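PDB 4X7R: TarM from Staphylococcus aureus subsp. aureus 21178, which is a glycosyltransferase of the GT-B fold, built from two Rossmann-like domains and a large inserted antiparallel beta-sheet. Local coordinates for residues M223-G227 with Y245-H249; M6-D12 with I38-K44. The protein carries 1 engineered substitution. Numbering follows the deposited sequence.

Contact 1. Residues M223-G227 with Y245-H249; sequences MICDG and YGVIH. With 3YW ((2S)-2,3-dihydroxypropyl 2-acetamido-2-deoxy-alpha-D-glucopyranoside), chain F.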
loop_
_atom_site.group_PDB
_atom_site.type_symbol
_atom_site.label_atom_id
_atom_site.label_comp_id
_atom_site.label_asym_id
_atom_site.label_seq_id
_atom_site.Cartn_x
_atom_site.Cartn_y
_atom_site.Cartn_z
ATOM N N MET A 223 12.755 -2.840 -15.006
ATOM C CA MET A 223 11.467 -2.402 -14.484
ATOM C C MET A 223 10.819 -3.583 -13.791
ATOM O O MET A 223 10.753 -4.690 -14.346
ATOM C CB MET A 223 10.552 -1.898 -15.606
ATOM C CG MET A 223 10.985 -0.540 -16.148
ATOM S SD MET A 223 9.985 0.012 -17.561
ATOM C CE MET A 223 10.840 -0.795 -18.873
ATOM N N ILE A 224 10.349 -3.353 -12.568
ATOM C CA ILE A 224 9.635 -4.378 -11.812
ATOM C C ILE A 224 8.304 -3.774 -11.464
ATOM O O ILE A 224 8.257 -2.763 -10.767
ATOM C CB ILE A 224 10.379 -4.900 -10.541
ATOM C CG1 ILE A 224 11.717 -5.564 -10.901
ATOM C CG2 ILE A 224 9.463 -5.880 -9.742
ATOM C CD1 ILE A 224 12.611 -5.872 -9.695
ATOM N N CYS A 225 7.233 -4.373 -11.927
ATOM C CA CYS A 225 5.939 -3.837 -11.597
ATOM C C CYS A 225 5.342 -4.647 -10.467
ATOM O O CYS A 225 5.107 -5.847 -10.621
ATOM C CB CYS A 225 5.019 -3.783 -12.810
ATOM S SG CYS A 225 3.362 -3.172 -12.415
ATOM N N ASP A 226 5.126 -3.982 -9.324
ATOM C CA ASP A 226 4.565 -4.549 -8.098
ATOM C C ASP A 226 3.071 -4.312 -7.977
ATOM O O ASP A 226 2.326 -5.221 -7.597
ATOM C CB ASP A 226 5.316 -3.997 -6.880
ATOM C CG ASP A 226 6.671 -4.636 -6.683
ATOM O OD1 ASP A 226 6.708 -5.838 -6.334
ATOM O OD2 ASP A 226 7.701 -3.941 -6.903
ATOM N N GLY A 227 2.627 -3.094 -8.268
ATOM C CA GLY A 227 1.200 -2.779 -8.223
ATOM C C GLY A 227 0.518 -3.398 -9.422
ATOM O O GLY A 227 0.881 -3.076 -10.555
ATOM N N TYR A 245 9.480 -6.915 -15.616
ATOM C CA TYR A 245 9.038 -7.990 -14.717
ATOM C C TYR A 245 7.801 -7.559 -14.010
ATOM O O TYR A 245 7.656 -6.384 -13.683
ATOM C CB TYR A 245 10.105 -8.344 -13.641
ATOM C CG TYR A 245 11.397 -8.860 -14.226
ATOM C CD1 TYR A 245 11.543 -10.201 -14.568
ATOM C CD2 TYR A 245 12.444 -7.994 -14.521
ATOM C CE1 TYR A 245 12.708 -10.670 -15.173
ATOM C CE2 TYR A 245 13.625 -8.458 -15.101
ATOM C CZ TYR A 245 13.745 -9.793 -15.439
ATOM O OH TYR A 245 14.875 -10.247 -16.061
ATOM N N GLY A 246 6.930 -8.518 -13.753
ATOM C CA GLY A 246 5.707 -8.289 -12.991
ATOM C C GLY A 246 5.813 -9.155 -11.758
ATOM O O GLY A 246 6.196 -10.321 -11.881
ATOM N N VAL A 247 5.560 -8.587 -10.549
ATOM C CA VAL A 247 5.544 -9.394 -9.323
ATOM C C VAL A 247 4.081 -9.512 -8.882
ATOM O O VAL A 247 3.441 -8.488 -8.637
ATOM C CB VAL A 247 6.449 -8.872 -8.156
ATOM C CG1 VAL A 247 6.229 -9.693 -6.876
ATOM C CG2 VAL A 247 7.935 -8.864 -8.534
ATOM N N ILE A 248 3.561 -10.745 -8.800
ATOM C CA ILE A 248 2.202 -11.017 -8.314
ATOM C C ILE A 248 2.307 -11.249 -6.787
ATOM O O ILE A 248 3.056 -12.105 -6.323
ATOM C CB ILE A 248 1.506 -12.119 -9.137
ATOM C CG1 ILE A 248 1.101 -11.490 -10.523
ATOM C CG2 ILE A 248 0.273 -12.663 -8.388
ATOM C CD1 ILE A 248 0.622 -12.350 -11.547
ATOM N N HIS A 249 1.669 -10.381 -6.018
ATOM C CA HIS A 249 1.784 -10.409 -4.558
ATOM C C HIS A 249 0.644 -11.181 -3.878
ATOM O O HIS A 249 0.703 -11.432 -2.674
ATOM C CB HIS A 249 1.833 -8.970 -4.012
ATOM C CG HIS A 249 3.116 -8.272 -4.297
ATOM N ND1 HIS A 249 4.177 -8.342 -3.416
ATOM C CD2 HIS A 249 3.476 -7.522 -5.362
ATOM C CE1 HIS A 249 5.145 -7.621 -3.961
ATOM N NE2 HIS A 249 4.767 -7.115 -5.136
HETATM O O3A 3YW F . -3.178 -6.084 -3.307
HETATM C C4A 3YW F . -0.218 -6.765 -1.112
HETATM C C5A 3YW F . -1.663 -6.672 -1.539
HETATM O O5 3YW F . 2.001 -8.861 -0.730
HETATM C C6A 3YW F . -1.806 -6.240 -2.977
HETATM C C5 3YW F . 2.767 -9.345 0.381
HETATM C C6 3YW F . 4.215 -9.059 0.060
HETATM C C4 3YW F . 2.440 -10.822 0.590
HETATM O O6 3YW F . 4.628 -9.689 -1.144
HETATM C C3 3YW F . 0.983 -10.931 1.026
HETATM O O4 3YW F . 3.269 -11.369 1.610
HETATM O O3 3YW F . 0.590 -12.291 1.217
HETATM O O7 3YW F . -2.349 -11.487 -0.622
HETATM C C7 3YW F . -2.344 -10.700 0.318
HETATM C C8 3YW F . -3.561 -10.460 1.160
HETATM N N2 3YW F . -1.254 -10.011 0.660
HETATM C C2 3YW F . 0.047 -10.224 0.045
HETATM C C1 3YW F . 0.587 -8.918 -0.566
HETATM O O1 3YW F . 0.019 -7.732 -0.087
HETATM O O2 3YW F . -2.336 -5.745 -0.686
HETATM O O HOH W 1 1.124 -7.441 -9.141
#

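Contact 2. Residues M6-D12 with I38-K44; sequences MMVHELD and IVTFDYK. With SUS (2-deoxy-3,6-di-O-sulfo-2-(sulfoamino)-alpha-D-glucopyranose), chain C; BDP (beta-D-glucopyranuronic acid), chain B.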
loop_
_atom_site.group_PDB
_atom_site.type_symbol
_atom_site.label_atom_id
_atom_site.label_comp_id
_atom_site.label_asym_id
_atom_site.label_seq_id
_atom_site.Cartn_x
_atom_site.Cartn_y
_atom_site.Cartn_z
ATOM N N MET A 6 10.920 0.118 -9.496
ATOM C CA MET A 6 9.861 -0.708 -8.939
ATOM C C MET A 6 8.607 0.094 -8.811
ATOM O O MET A 6 8.563 1.056 -8.066
ATOM C CB MET A 6 10.313 -1.328 -7.606
ATOM C CG MET A 6 11.650 -1.999 -7.714
ATOM S SD MET A 6 12.280 -2.852 -6.244
ATOM C CE MET A 6 11.937 -1.698 -4.944
ATOM N N MET A 7 7.599 -0.296 -9.566
ATOM C CA MET A 7 6.364 0.434 -9.748
ATOM C C MET A 7 5.196 0.013 -8.931
ATOM O O MET A 7 4.874 -1.179 -8.815
ATOM C CB MET A 7 6.009 0.462 -11.227
ATOM C CG MET A 7 7.050 1.187 -12.053
ATOM S SD MET A 7 7.033 0.546 -13.735
ATOM C CE MET A 7 5.329 0.626 -14.067
ATOM N N VAL A 8 4.574 1.008 -8.337
ATOM C CA VAL A 8 3.375 0.867 -7.502
ATOM C C VAL A 8 2.530 2.149 -7.649
ATOM O O VAL A 8 3.051 3.198 -8.052
ATOM C CB VAL A 8 3.782 0.547 -6.030
ATOM C CG1 VAL A 8 4.449 1.738 -5.315
ATOM C CG2 VAL A 8 2.618 0.007 -5.222
ATOM N N HIS A 9 1.237 2.067 -7.332
ATOM C CA HIS A 9 0.351 3.217 -7.389
ATOM C C HIS A 9 0.893 4.400 -6.567
ATOM O O HIS A 9 1.093 5.484 -7.120
ATOM C CB HIS A 9 -1.041 2.806 -6.881
ATOM C CG HIS A 9 -1.967 3.955 -6.685
ATOM N ND1 HIS A 9 -2.162 4.901 -7.680
ATOM C CD2 HIS A 9 -2.758 4.256 -5.628
ATOM C CE1 HIS A 9 -3.020 5.771 -7.179
ATOM N NE2 HIS A 9 -3.419 5.421 -5.955
ATOM N N GLU A 10 1.131 4.185 -5.260
ATOM C CA GLU A 10 1.558 5.221 -4.312
ATOM C C GLU A 10 2.339 4.629 -3.166
ATOM O O GLU A 10 2.350 3.403 -2.972
ATOM C CB GLU A 10 0.310 5.888 -3.688
ATOM C CG GLU A 10 -0.454 5.004 -2.695
ATOM C CD GLU A 10 -1.563 5.675 -1.908
ATOM O OE1 GLU A 10 -1.336 6.755 -1.316
ATOM O OE2 GLU A 10 -2.649 5.067 -1.820
ATOM N N LEU A 11 2.949 5.517 -2.368
ATOM C CA LEU A 11 3.622 5.214 -1.108
ATOM C C LEU A 11 2.933 6.052 -0.050
ATOM O O LEU A 11 2.584 7.201 -0.303
ATOM C CB LEU A 11 5.125 5.557 -1.127
ATOM C CG LEU A 11 6.059 4.674 -1.962
ATOM C CD1 LEU A 11 7.486 5.136 -1.804
ATOM C CD2 LEU A 11 5.925 3.177 -1.595
ATOM N N ASP A 12 2.705 5.466 1.114
ATOM C CA ASP A 12 2.110 6.122 2.264
ATOM C C ASP A 12 2.574 5.458 3.557
ATOM O O ASP A 12 3.145 4.363 3.510
ATOM C CB ASP A 12 0.566 6.217 2.170
ATOM C CG ASP A 12 0.047 7.531 2.748
ATOM O OD1 ASP A 12 0.810 8.207 3.471
ATOM O OD2 ASP A 12 -1.108 7.890 2.459
ATOM N N ILE A 38 11.793 3.402 -6.279
ATOM C CA ILE A 38 10.347 3.228 -6.385
ATOM C C ILE A 38 9.749 4.298 -7.283
ATOM O O ILE A 38 10.100 5.466 -7.150
ATOM C CB ILE A 38 9.716 3.170 -4.971
ATOM C CG1 ILE A 38 10.360 1.960 -4.142
ATOM C CG2 ILE A 38 8.171 3.068 -5.055
ATOM C CD1 ILE A 38 9.912 1.778 -2.682
ATOM N N VAL A 39 8.886 3.890 -8.226
ATOM C CA VAL A 39 8.166 4.810 -9.133
ATOM C C VAL A 39 6.681 4.763 -8.751
ATOM O O VAL A 39 6.098 3.679 -8.742
ATOM C CB VAL A 39 8.364 4.467 -10.628
ATOM C CG1 VAL A 39 7.679 5.508 -11.527
ATOM C CG2 VAL A 39 9.850 4.308 -10.971
ATOM N N THR A 40 6.092 5.924 -8.407
ATOM C CA THR A 40 4.673 6.068 -8.064
ATOM C C THR A 40 3.964 6.941 -9.103
ATOM O O THR A 40 4.626 7.661 -9.855
ATOM C CB THR A 40 4.465 6.531 -6.624
ATOM O OG1 THR A 40 4.998 7.854 -6.463
ATOM C CG2 THR A 40 5.055 5.557 -5.606
ATOM N N PHE A 41 2.611 6.856 -9.159
ATOM C CA PHE A 41 1.812 7.548 -10.164
ATOM C C PHE A 41 0.687 8.401 -9.593
ATOM O O PHE A 41 0.033 9.098 -10.346
ATOM C CB PHE A 41 1.280 6.529 -11.217
ATOM C CG PHE A 41 2.378 5.686 -11.840
ATOM C CD1 PHE A 41 3.161 6.187 -12.875
ATOM C CD2 PHE A 41 2.629 4.388 -11.384
ATOM C CE1 PHE A 41 4.195 5.418 -13.435
ATOM C CE2 PHE A 41 3.664 3.625 -11.933
ATOM C CZ PHE A 41 4.449 4.147 -12.953
ATOM N N ASP A 42 0.481 8.398 -8.277
ATOM C CA ASP A 42 -0.587 9.205 -7.705
ATOM C C ASP A 42 -0.132 10.655 -7.485
ATOM O O ASP A 42 1.065 10.977 -7.525
ATOM C CB ASP A 42 -1.026 8.609 -6.346
ATOM C CG ASP A 42 0.065 8.716 -5.299
ATOM O OD1 ASP A 42 1.238 8.443 -5.634
ATOM O OD2 ASP A 42 -0.257 9.051 -4.140
ATOM N N TYR A 43 -1.101 11.488 -7.135
ATOM C CA TYR A 43 -0.895 12.880 -6.836
ATOM C C TYR A 43 -1.086 13.088 -5.344
ATOM O O TYR A 43 -2.127 12.737 -4.788
ATOM C CB TYR A 43 -1.904 13.770 -7.626
ATOM C CG TYR A 43 -1.730 15.225 -7.251
ATOM C CD1 TYR A 43 -0.657 15.965 -7.741
ATOM C CD2 TYR A 43 -2.567 15.825 -6.313
ATOM C CE1 TYR A 43 -0.463 17.290 -7.358
ATOM C CE2 TYR A 43 -2.371 17.140 -5.903
ATOM C CZ TYR A 43 -1.328 17.874 -6.440
ATOM O OH TYR A 43 -1.113 19.154 -5.999
ATOM N N LYS A 44 -0.097 13.679 -4.703
ATOM C CA LYS A 44 -0.188 14.106 -3.305
ATOM C C LYS A 44 0.385 15.515 -3.281
ATOM O O LYS A 44 1.348 15.788 -3.994
ATOM C CB LYS A 44 0.628 13.205 -2.354
ATOM C CG LYS A 44 -0.044 11.882 -2.024
ATOM C CD LYS A 44 0.660 11.190 -0.844
ATOM C CE LYS A 44 -0.016 9.877 -0.484
ATOM N NZ LYS A 44 0.338 8.791 -1.435
HETATM N N2 SUS C . -4.144 4.343 -11.240
HETATM C C1 SUS C . -6.306 4.762 -10.139
HETATM S S1 SUS C . -3.117 5.777 -11.213
HETATM C C2 SUS C . -4.887 4.250 -9.970
HETATM S S2 SUS C . -7.539 4.250 -4.735
HETATM C C3 SUS C . -4.908 2.801 -9.437
HETATM O O3 SUS C . -3.568 2.336 -9.170
HETATM S S3 SUS C . -3.004 1.199 -10.018
HETATM C C4 SUS C . -5.777 2.643 -8.182
HETATM O O4 SUS C . -5.885 1.249 -7.970
HETATM C C5 SUS C . -7.187 3.294 -8.409
HETATM O O5 SUS C . -7.021 4.665 -8.878
HETATM C C6 SUS C . -8.018 3.437 -7.135
HETATM O O6 SUS C . -7.264 4.221 -6.228
HETATM O O1S SUS C . -2.019 5.582 -10.170
HETATM O O2S SUS C . -2.547 5.923 -12.616
HETATM O O3S SUS C . -3.937 7.013 -10.847
HETATM O O4S SUS C . -6.383 4.993 -4.056
HETATM O O5S SUS C . -8.869 4.969 -4.496
HETATM O O6S SUS C . -7.612 2.821 -4.185
HETATM O O7S SUS C . -3.957 0.028 -9.881
HETATM O O8S SUS C . -1.617 0.776 -9.532
HETATM O O9S SUS C . -2.920 1.620 -11.481
HETATM C C1 BDP B . -5.793 0.957 -6.575
HETATM C C2 BDP B . -6.755 -0.218 -6.254
HETATM C C3 BDP B . -6.608 -0.656 -4.796
HETATM C C4 BDP B . -5.092 -0.846 -4.396
HETATM C C5 BDP B . -4.273 0.419 -4.828
HETATM C C6 BDP B . -2.770 0.303 -4.497
HETATM O O2 BDP B . -8.094 0.190 -6.498
HETATM O O3 BDP B . -7.347 -1.882 -4.598
HETATM O O4 BDP B . -5.034 -0.946 -2.976
HETATM O O5 BDP B . -4.429 0.635 -6.257
HETATM O O6A BDP B . -2.088 -0.494 -5.185
HETATM O O6B BDP B . -2.318 1.076 -3.618
#

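Contact 1. Residues M223-G227 with Y245-H249
Neighbouring parallel strands pair here, and where they end two polar side chains reach across to one another. Tyr245 N donates to Met223 O (2.9 Å), Cys225 N to Tyr245 O (2.7 Å) and Val247 N to Cys225 O (2.8 Å), which sets Ile224 opposite Tyr245 and Cys225 opposite Gly246. Ile224 and Tyr245 share one face of the sheet, both with an m chi1. The m,t rotamer of Ile224 leaves CG1 4.2 Å from Tyr245 CB, while its CG2 packs against Val247 CG2 at 3.6 Å. The Tyr245 hydroxyl is satisfied by Gln243. Cys225 points to the other face, where Gly246 offers no side chain to meet it. Past the strand, Asp226 (chi1 m) and His249 (chi1 m, chi2 -90°) bring carboxylate and imidazole together: His249 NE2 donates to Asp226 OD1 at 2.6 Å, a His-carboxylate hydrogen bond at one nitrogen of the ring. At the other, His249 ND1 is hydrogen-bonded to O6 of 3YW at 2.7 Å, near the ring plane, and this histidine belongs to the ligand pocket at the C-terminal ends of the strands, as expected of a Rossmann-like domain. A water spans the widening gap, donating to Asp226 O (3.0 Å) and Val247 O (2.6 Å). Arg25 of helix 17-31 forms a salt bridge with Asp226 OD1, and the same helix touches Ile224 and His249. Strand 221-225 lies between strands 3-7 and 243-247, while Ile248 packs on strand 278-281 and helix 264-271.

Contact 2. Residues M6-D12 with I38-K44
The glycan pocket borders this contact at the C-terminal ends of two parallel strands, with His9 and Phe41 among its residues. His9 ND1 donates to SUS O1S at 2.6 Å and SUS C3 lies over one face of the imidazole; Phe41 CB comes within 3.6 Å of SUS O1S. The loops behind them are held by the backbone: Phe41 N donates to His9 O at 2.9 Å, and Asp42 N makes a weak bond to His9 O at 3.2 Å. Strands 3-7 and 36-40 form a beta-alpha-beta unit with helix 17-31, part of the Rossmann-like sheet of a GT-B domain. Val39 N donates to Met6 O (2.9 Å) and Val8 N to Val39 O (3.1 Å), which sets Met7 beside Val39; the backbone bond of Met6 with Asp37 extends the ladder to Met6 and Ile38. On one face Met6 CE meets Ile38 CG1 at 4.1 Å, towards helix 17-31. On the other, Met7 CG packs on Val39 CB and Met7 CE on Phe41 CZ, both at 3.8 Å, facing helix 203-214. Beyond the strands Lys44 reaches back: its NZ forms salt bridges with Glu10 OE1 (2.6 Å) and Asp42 OD2 (2.8 Å) and donates to Leu11 O (3.0 Å), so one ammonium joins both loops and eases repulsion between the two carboxylate oxygens, 3.8 Å apart. Asp42 OD1 is hydrogen-bonded to Tyr47 at the start of helix 47-56.

Overall arrangement
From the N terminus, strand 3-7 runs into helix 17-31 and returns as strand 36-40, where contact 2 closes the first loop. The chain then adds strand 66-68 at one edge of the sheet, departs into the long antiparallel sheet of strands 99-103 to 198-200, and comes back through helix 203-214 to strand 221-225. Contact 1 closes a shorter loop there, through helix 231-235 to strand 243-247. The two loops follow in series, neither nesting nor crossing. Strands 3-7 and 221-225 nonetheless lie side by side, with probable hydrogen bonds from Met7 N to Ile224 O (2.8 Å) and from Asp226 N to Met7 O (2.9 Å), joining both units into one parallel sheet.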